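Long-range contact in type III effector HopA1 (Pseudomonas syringae pv. tomato str. DC3000, PDB 4RSX), which is a type III effector, presumably delivered by the bacterium into plant host cells to act there, this chain being its large C-terminal part: residues K109-L114 with Y161-V166. Numbering follows the deposited sequence.
Sequences KNQGRL and YINGDV
R113 crosses the Y161 ring obliquely on its CD1/CE1 side: CD comes 3.4 Å from Y161 CD1, and NH1 is 3.5 Å from Y161 CE1. Because guanidinium and ring planes are inclined by 52° and R113 CZ sits at the ring edge, in its plane, the geometry does not support a stacked cation-pi pair; instead Y161 CE1 lies over one face of the guanidinium. A bend at chi2 (-78°) swings the arginine chain across the tyrosine, whose ring also stacks with H142. Beside them Q111 reaches across with its chain extended beyond CG, placing OE1 3.6 Å from Y161 CB and NE2 2.9 Å from N163 OD1. That last hydrogen bond is fairly straight at N-H (164°), with the acceptor close to the Q111 amide plane, yet the donor stands above the N163 carbonyl plane rather than on a lone pair. N163 OD1 also accepts from D108 N, and Q111 NE2 has a second partner in T141 OG1.

The backbones pair as antiparallel strands 111-116 and 158-162, neighbours inside a seven-stranded antiparallel sheet. G112 and I162 form a hydrogen-bonded pair: G112 N gives to I162 O at 2.9 Å, and I162 N to G112 O at 2.8 Å. G112, without a side chain, leaves the strand face beside it to G164 O, while G164 adopts backbone angles, with phi positive, that suit glycine. On the sheet face opposite R113 and Y161, I162 CD1 meets L114 CB at 4.0 Å. Beyond G164 the chain turns into helix 166-180, where D165 is the N-cap and its OD1 accepts from K168 N.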
# COMPACT_ATOMS: atom_id res chain seq x y z
N LYS A 109 6.90 8.29 13.17
CA LYS A 109 7.37 9.00 11.99
C LYS A 109 7.90 8.03 10.94
O LYS A 109 7.88 8.34 9.75
CB LYS A 109 8.45 10.01 12.38
CG LYS A 109 8.03 10.87 13.57
CD LYS A 109 8.01 12.35 13.23
CE LYS A 109 9.08 13.12 14.01
NZ LYS A 109 8.95 12.99 15.50
N ASN A 110 8.38 6.87 11.37
CA ASN A 110 8.78 5.82 10.45
C ASN A 110 7.86 4.62 10.55
O ASN A 110 7.83 3.93 11.57
CB ASN A 110 10.19 5.34 10.78
CG ASN A 110 11.19 6.46 10.74
OD1 ASN A 110 11.06 7.41 9.97
ND2 ASN A 110 12.22 6.34 11.58
N GLN A 111 7.11 4.34 9.49
CA GLN A 111 6.16 3.24 9.54
C GLN A 111 6.47 2.16 8.53
O GLN A 111 7.06 2.44 7.48
CB GLN A 111 4.73 3.74 9.32
CG GLN A 111 4.03 4.25 10.58
CD GLN A 111 2.51 4.31 10.39
OE1 GLN A 111 2.03 4.66 9.31
NE2 GLN A 111 1.76 3.95 11.42
N GLY A 112 6.07 0.94 8.84
CA GLY A 112 6.01 -0.12 7.85
C GLY A 112 4.64 -0.18 7.17
O GLY A 112 3.62 0.11 7.81
N ARG A 113 4.62 -0.54 5.88
CA ARG A 113 3.38 -0.64 5.13
C ARG A 113 3.29 -2.03 4.53
O ARG A 113 4.16 -2.44 3.76
CB ARG A 113 3.32 0.38 3.98
CG ARG A 113 4.05 1.69 4.23
CD ARG A 113 3.22 2.59 5.12
NE ARG A 113 3.55 4.02 5.04
CZ ARG A 113 3.29 4.81 3.99
NH1 ARG A 113 2.72 4.31 2.90
NH2 ARG A 113 3.60 6.10 4.03
N LEU A 114 2.25 -2.76 4.89
CA LEU A 114 2.03 -4.10 4.36
C LEU A 114 1.00 -4.01 3.24
O LEU A 114 -0.15 -3.66 3.49
CB LEU A 114 1.54 -5.04 5.47
CG LEU A 114 1.36 -6.51 5.09
CD1 LEU A 114 2.61 -7.06 4.41
CD2 LEU A 114 1.03 -7.33 6.33
N TYR A 161 -1.05 -0.04 7.84
CA TYR A 161 0.01 0.88 8.27
C TYR A 161 0.43 0.51 9.68
O TYR A 161 -0.40 0.50 10.60
CB TYR A 161 -0.46 2.33 8.19
CG TYR A 161 -0.84 2.71 6.79
CD1 TYR A 161 0.06 3.36 5.96
CD2 TYR A 161 -2.09 2.38 6.28
CE1 TYR A 161 -0.28 3.68 4.65
CE2 TYR A 161 -2.44 2.70 4.99
CZ TYR A 161 -1.53 3.35 4.18
OH TYR A 161 -1.88 3.68 2.88
N ILE A 162 1.72 0.22 9.83
CA ILE A 162 2.23 -0.48 11.00
C ILE A 162 3.36 0.27 11.72
O ILE A 162 4.34 0.68 11.09
CB ILE A 162 2.79 -1.86 10.59
CG1 ILE A 162 1.69 -2.69 9.91
CG2 ILE A 162 3.36 -2.60 11.79
CD1 ILE A 162 2.21 -3.96 9.24
N ASN A 163 3.22 0.45 13.03
CA ASN A 163 4.34 0.95 13.82
C ASN A 163 5.22 -0.25 14.14
O ASN A 163 4.90 -1.03 15.04
CB ASN A 163 3.84 1.59 15.11
CG ASN A 163 3.09 2.88 14.87
OD1 ASN A 163 3.33 3.57 13.87
ND2 ASN A 163 2.18 3.22 15.78
N GLY A 164 6.31 -0.44 13.40
CA GLY A 164 7.10 -1.64 13.58
C GLY A 164 7.95 -1.93 12.36
O GLY A 164 7.84 -1.23 11.35
N ASP A 165 8.78 -2.97 12.45
CA ASP A 165 9.74 -3.30 11.40
C ASP A 165 9.27 -4.48 10.56
O ASP A 165 8.13 -4.94 10.71
CB ASP A 165 11.09 -3.65 12.03
CG ASP A 165 10.96 -4.72 13.11
OD1 ASP A 165 10.01 -5.54 13.07
OD2 ASP A 165 11.80 -4.75 14.03
N VAL A 166 10.16 -5.00 9.72
CA VAL A 166 9.79 -6.05 8.79
C VAL A 166 9.37 -7.34 9.51
O VAL A 166 8.40 -8.00 9.10
CB VAL A 166 10.89 -6.29 7.72
CG1 VAL A 166 12.14 -6.89 8.35
CG2 VAL A 166 10.37 -7.16 6.59